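Local coordinates for protein Pcdhgc3 (Mus musculus, PDB 4ZI8), which probably acts as a calcium-dependent cell-adhesion protein in specific neuronal connections, the present chain being its first three extracellular cadherin repeats, at residues 231-245 with 322-334. Sequence-based numbering, arbitrary orientation.
Sequences APAFNQSLYRARVRE and EGAHCKVLVEVVD
Cys326 puts its SG over one face of the Phe234 ring, 3.8 Å from the ring centroid, with CB above the same ring as a CH-pi contact. The thiol stands between its own backbone N and carbonyl carbon (chi1 72°), and this turn brings it against the ring. Cys326 SG also approaches the Tyr239 ring obliquely, 3.8 Å from Tyr239 CE1. The edge of Phe234 meets the backbone at Ala324 O, and its CD2 lies 3.8 Å from Ala324 CB. With an alanine in place of Phe234, the Cys326 sulfur is likely to lose its aromatic face, and a gap would probably open beside Ala324. Water 1 links Ser237 OG to His325 O. Beyond it, strands 238-244 and 324-333 pair in parallel. Backbone bonds start at Lys327 N to Ser237 O (2.9 Å), just before strand 238-244, and end at Glu245 N to Val333 O, just after it. On one face Leu238 CD1 meets Leu329 CD1 at 3.6 Å. Arg242 NE forms a salt bridge with Glu331 OE1 (3.2 Å), while Val333 CG2 covers a guanidinium face. On the other face Val243 CG2 packs on Val330 CG1. Here the second part of the split A strand pairs in parallel with the G strand of the third cadherin repeat. Chain 231-245 switches sheets: strand 233-234 pairs with 252-259, whereas 238-244 edges the sheet in which 324-333 lies next to 307-316.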
loop_
_atom_site.group_PDB
_atom_site.type_symbol
_atom_site.label_atom_id
_atom_site.label_comp_id
_atom_site.label_asym_id
_atom_site.label_seq_id
_atom_site.Cartn_x
_atom_site.Cartn_y
_atom_site.Cartn_z
ATOM N N ALA B 231 20.389 2.247 7.495
ATOM C CA ALA B 231 21.531 2.930 6.882
ATOM C C ALA B 231 22.694 1.984 6.856
ATOM O O ALA B 231 22.795 1.114 7.727
ATOM C CB ALA B 231 21.895 4.166 7.659
ATOM N N PRO B 232 23.576 2.146 5.869
ATOM C CA PRO B 232 24.859 1.439 5.861
ATOM C C PRO B 232 25.618 1.736 7.140
ATOM O O PRO B 232 25.391 2.772 7.756
ATOM C CB PRO B 232 25.566 2.019 4.647
ATOM C CG PRO B 232 24.446 2.401 3.747
ATOM C CD PRO B 232 23.393 2.945 4.648
ATOM N N ALA B 233 26.492 0.825 7.545
ATOM C CA ALA B 233 27.334 1.043 8.714
ATOM C C ALA B 233 28.728 0.536 8.420
ATOM O O ALA B 233 28.890 -0.643 8.110
ATOM C CB ALA B 233 26.761 0.339 9.937
ATOM N N PHE B 234 29.727 1.406 8.528
ATOM C CA PHE B 234 31.107 0.979 8.322
ATOM C C PHE B 234 31.582 0.032 9.410
ATOM O O PHE B 234 31.183 0.158 10.560
ATOM C CB PHE B 234 32.034 2.202 8.222
ATOM C CG PHE B 234 32.067 2.794 6.844
ATOM C CD1 PHE B 234 32.849 2.218 5.851
ATOM C CD2 PHE B 234 31.281 3.885 6.523
ATOM C CE1 PHE B 234 32.862 2.726 4.583
ATOM C CE2 PHE B 234 31.298 4.411 5.236
ATOM C CZ PHE B 234 32.082 3.831 4.271
ATOM N N ASN B 235 32.399 -0.942 9.024
ATOM C CA ASN B 235 33.027 -1.849 9.972
ATOM C C ASN B 235 33.865 -1.099 10.980
ATOM O O ASN B 235 33.913 -1.456 12.153
ATOM C CB ASN B 235 33.881 -2.879 9.242
ATOM C CG ASN B 235 33.079 -4.095 8.818
ATOM O OD1 ASN B 235 31.868 -4.009 8.607
ATOM N ND2 ASN B 235 33.744 -5.238 8.710
ATOM N N GLN B 236 34.527 -0.054 10.507
ATOM C CA GLN B 236 35.278 0.816 11.385
ATOM C C GLN B 236 35.187 2.232 10.869
ATOM O O GLN B 236 34.986 2.464 9.673
ATOM C CB GLN B 236 36.733 0.354 11.511
ATOM C CG GLN B 236 37.411 0.059 10.230
ATOM C CD GLN B 236 38.788 -0.526 10.441
ATOM O OE1 GLN B 236 38.942 -1.742 10.521
ATOM N NE2 GLN B 236 39.793 0.334 10.556
ATOM N N SER B 237 35.288 3.177 11.791
ATOM C CA SER B 237 35.088 4.574 11.475
ATOM C C SER B 237 36.371 5.185 10.950
ATOM O O SER B 237 36.336 6.154 10.200
ATOM C CB SER B 237 34.616 5.342 12.704
ATOM O OG SER B 237 33.231 5.125 12.905
ATOM N N LEU B 238 37.494 4.601 11.344
ATOM C CA LEU B 238 38.789 5.160 11.016
ATOM C C LEU B 238 39.690 4.087 10.423
ATOM O O LEU B 238 39.875 3.016 11.023
ATOM C CB LEU B 238 39.430 5.788 12.261
ATOM C CG LEU B 238 40.889 6.260 12.196
ATOM C CD1 LEU B 238 41.080 7.276 11.093
ATOM C CD2 LEU B 238 41.307 6.857 13.520
ATOM N N TYR B 239 40.235 4.385 9.242
ATOM C CA TYR B 239 41.256 3.544 8.604
ATOM C C TYR B 239 42.595 4.298 8.531
ATOM O O TYR B 239 42.615 5.490 8.229
ATOM C CB TYR B 239 40.817 3.118 7.197
ATOM C CG TYR B 239 39.557 2.275 7.139
ATOM C CD1 TYR B 239 38.301 2.857 7.216
ATOM C CD2 TYR B 239 39.630 0.894 6.971
ATOM C CE1 TYR B 239 37.151 2.085 7.148
ATOM C CE2 TYR B 239 38.501 0.119 6.895
ATOM C CZ TYR B 239 37.260 0.713 6.984
ATOM O OH TYR B 239 36.133 -0.078 6.910
ATOM N N ARG B 240 43.704 3.618 8.811
ATOM C CA ARG B 240 45.031 4.235 8.749
ATOM C C ARG B 240 45.868 3.525 7.715
ATOM O O ARG B 240 45.809 2.300 7.598
ATOM C CB ARG B 240 45.761 4.182 10.094
ATOM C CG ARG B 240 45.118 4.997 11.202
ATOM C CD ARG B 240 45.861 4.837 12.535
ATOM N NE ARG B 240 45.039 5.231 13.685
ATOM C CZ ARG B 240 45.031 6.448 14.231
ATOM N NH1 ARG B 240 45.808 7.407 13.740
ATOM N NH2 ARG B 240 44.247 6.708 15.274
ATOM N N ALA B 241 46.649 4.290 6.970
ATOM C CA ALA B 241 47.564 3.701 6.006
ATOM C C ALA B 241 48.854 4.486 5.933
ATOM O O ALA B 241 48.865 5.719 6.054
ATOM C CB ALA B 241 46.921 3.619 4.625
ATOM N N ARG B 242 49.948 3.762 5.716
ATOM C CA ARG B 242 51.223 4.392 5.430
ATOM C C ARG B 242 51.670 4.001 4.030
ATOM O O ARG B 242 51.771 2.807 3.699
ATOM C CB ARG B 242 52.279 3.986 6.457
ATOM C CG ARG B 242 51.878 4.280 7.874
ATOM C CD ARG B 242 52.997 3.947 8.812
ATOM N NE ARG B 242 54.050 4.958 8.747
ATOM C CZ ARG B 242 55.347 4.689 8.778
ATOM N NH1 ARG B 242 55.764 3.431 8.845
ATOM N NH2 ARG B 242 56.230 5.677 8.735
ATOM N N VAL B 243 51.940 5.010 3.217
ATOM C CA VAL B 243 52.257 4.812 1.824
ATOM C C VAL B 243 53.584 5.514 1.523
ATOM O O VAL B 243 53.759 6.688 1.902
ATOM C CB VAL B 243 51.127 5.365 0.915
ATOM C CG1 VAL B 243 51.402 5.022 -0.527
ATOM C CG2 VAL B 243 49.787 4.779 1.315
ATOM N N ARG B 244 54.514 4.806 0.877
ATOM C CA ARG B 244 55.786 5.404 0.447
ATOM C C ARG B 244 55.515 6.516 -0.546
ATOM O O ARG B 244 54.624 6.379 -1.403
ATOM C CB ARG B 244 56.699 4.373 -0.205
ATOM C CG ARG B 244 56.911 3.113 0.591
ATOM C CD ARG B 244 57.778 2.126 -0.190
ATOM N NE ARG B 244 58.976 2.784 -0.701
ATOM C CZ ARG B 244 60.076 2.987 0.015
ATOM N NH1 ARG B 244 60.132 2.574 1.271
ATOM N NH2 ARG B 244 61.116 3.604 -0.529
ATOM N N GLU B 245 56.277 7.611 -0.478
ATOM C CA GLU B 245 55.946 8.754 -1.346
ATOM C C GLU B 245 56.159 8.425 -2.825
ATOM O O GLU B 245 55.578 9.074 -3.697
ATOM C CB GLU B 245 56.739 10.028 -0.956
ATOM C CG GLU B 245 58.189 9.986 -1.222
ATOM C CD GLU B 245 58.864 11.347 -1.044
ATOM O OE1 GLU B 245 60.022 11.320 -0.600
ATOM O OE2 GLU B 245 58.273 12.425 -1.352
ATOM N N GLU B 322 20.412 7.015 3.747
ATOM C CA GLU B 322 21.169 7.689 4.798
ATOM C C GLU B 322 22.614 7.273 4.588
ATOM O O GLU B 322 22.907 6.092 4.478
ATOM C CB GLU B 322 20.669 7.318 6.210
ATOM C CG GLU B 322 21.652 7.729 7.341
ATOM C CD GLU B 322 21.068 7.649 8.768
ATOM O OE1 GLU B 322 19.836 7.477 8.963
ATOM O OE2 GLU B 322 21.860 7.783 9.718
ATOM N N GLY B 323 23.519 8.242 4.494
ATOM C CA GLY B 323 24.913 7.909 4.263
ATOM C C GLY B 323 25.612 7.519 5.547
ATOM O O GLY B 323 25.301 8.023 6.646
ATOM N N ALA B 324 26.571 6.609 5.419
ATOM C CA ALA B 324 27.486 6.335 6.510
ATOM C C ALA B 324 28.817 6.948 6.080
ATOM O O ALA B 324 29.032 7.161 4.883
ATOM C CB ALA B 324 27.613 4.862 6.758
ATOM N N HIS B 325 29.684 7.238 7.036
ATOM C CA HIS B 325 30.944 7.900 6.729
ATOM C C HIS B 325 32.077 7.257 7.458
ATOM O O HIS B 325 31.905 6.791 8.588
ATOM C CB HIS B 325 30.879 9.372 7.105
ATOM C CG HIS B 325 29.655 10.044 6.598
ATOM N ND1 HIS B 325 29.594 10.618 5.348
ATOM C CD2 HIS B 325 28.420 10.186 7.149
ATOM C CE1 HIS B 325 28.382 11.112 5.160
ATOM N NE2 HIS B 325 27.651 10.865 6.239
ATOM N N CYS B 326 33.238 7.235 6.816
ATOM C CA CYS B 326 34.437 6.853 7.516
ATOM C C CYS B 326 35.570 7.766 7.060
ATOM O O CYS B 326 35.422 8.574 6.122
ATOM C CB CYS B 326 34.786 5.382 7.271
ATOM S SG CYS B 326 35.383 5.081 5.626
ATOM N N LYS B 327 36.689 7.645 7.749
ATOM C CA LYS B 327 37.844 8.470 7.456
ATOM C C LYS B 327 39.059 7.590 7.236
ATOM O O LYS B 327 39.289 6.650 7.990
ATOM C CB LYS B 327 38.085 9.450 8.603
ATOM C CG LYS B 327 39.243 10.389 8.400
ATOM C CD LYS B 327 39.276 11.415 9.520
ATOM C CE LYS B 327 38.469 10.948 10.695
ATOM N NZ LYS B 327 38.868 11.634 11.956
ATOM N N VAL B 328 39.829 7.884 6.197
ATOM C CA VAL B 328 41.088 7.206 5.967
ATOM C C VAL B 328 42.220 8.206 6.171
ATOM O O VAL B 328 42.240 9.249 5.534
ATOM C CB VAL B 328 41.178 6.638 4.554
ATOM C CG1 VAL B 328 42.405 5.749 4.436
ATOM C CG2 VAL B 328 39.903 5.879 4.236
ATOM N N LEU B 329 43.124 7.904 7.093
ATOM C CA LEU B 329 44.315 8.715 7.319
ATOM C C LEU B 329 45.455 8.100 6.540
ATOM O O LEU B 329 45.898 7.006 6.863
ATOM C CB LEU B 329 44.661 8.775 8.797
ATOM C CG LEU B 329 43.644 9.509 9.660
ATOM C CD1 LEU B 329 43.998 9.418 11.148
ATOM C CD2 LEU B 329 43.606 10.949 9.214
ATOM N N VAL B 330 45.910 8.788 5.501
ATOM C CA VAL B 330 47.026 8.298 4.683
ATOM C C VAL B 330 48.295 9.067 5.046
ATOM O O VAL B 330 48.426 10.258 4.741
ATOM C CB VAL B 330 46.767 8.448 3.175
ATOM C CG1 VAL B 330 47.969 7.944 2.370
ATOM C CG2 VAL B 330 45.514 7.700 2.782
ATOM N N GLU B 331 49.190 8.379 5.740
ATOM C CA GLU B 331 50.491 8.929 6.111
ATOM C C GLU B 331 51.488 8.667 4.994
ATOM O O GLU B 331 51.690 7.529 4.587
ATOM C CB GLU B 331 50.991 8.327 7.422
ATOM C CG GLU B 331 52.375 8.844 7.815
ATOM C CD GLU B 331 52.948 8.153 9.046
ATOM O OE1 GLU B 331 52.195 7.397 9.705
ATOM O OE2 GLU B 331 54.150 8.373 9.346
ATOM N N VAL B 332 52.077 9.732 4.476
ATOM C CA VAL B 332 53.090 9.626 3.438
ATOM C C VAL B 332 54.463 9.386 4.056
ATOM O O VAL B 332 54.893 10.149 4.928
ATOM C CB VAL B 332 53.155 10.898 2.582
ATOM C CG1 VAL B 332 54.167 10.722 1.474
ATOM C CG2 VAL B 332 51.770 11.243 2.025
ATOM N N VAL B 333 55.149 8.342 3.593
ATOM C CA VAL B 333 56.419 7.931 4.153
ATOM C C VAL B 333 57.585 8.390 3.269
ATOM O O VAL B 333 57.609 8.160 2.058
ATOM C CB VAL B 333 56.469 6.424 4.332
ATOM C CG1 VAL B 333 57.814 6.023 4.880
ATOM C CG2 VAL B 333 55.349 5.972 5.264
ATOM N N ASP B 334 58.541 9.070 3.883
ATOM C CA ASP B 334 59.651 9.637 3.147
ATOM C C ASP B 334 60.459 8.495 2.561
ATOM O O ASP B 334 60.743 7.508 3.254
ATOM C CB ASP B 334 60.491 10.518 4.071
ATOM C CG ASP B 334 61.692 11.174 3.370
ATOM O OD1 ASP B 334 61.779 11.207 2.129
ATOM O OD2 ASP B 334 62.571 11.676 4.091
ATOM O OXT ASP B 334 60.803 8.524 1.376
HETATM O O HOH W 1 31.304 5.441 10.650
#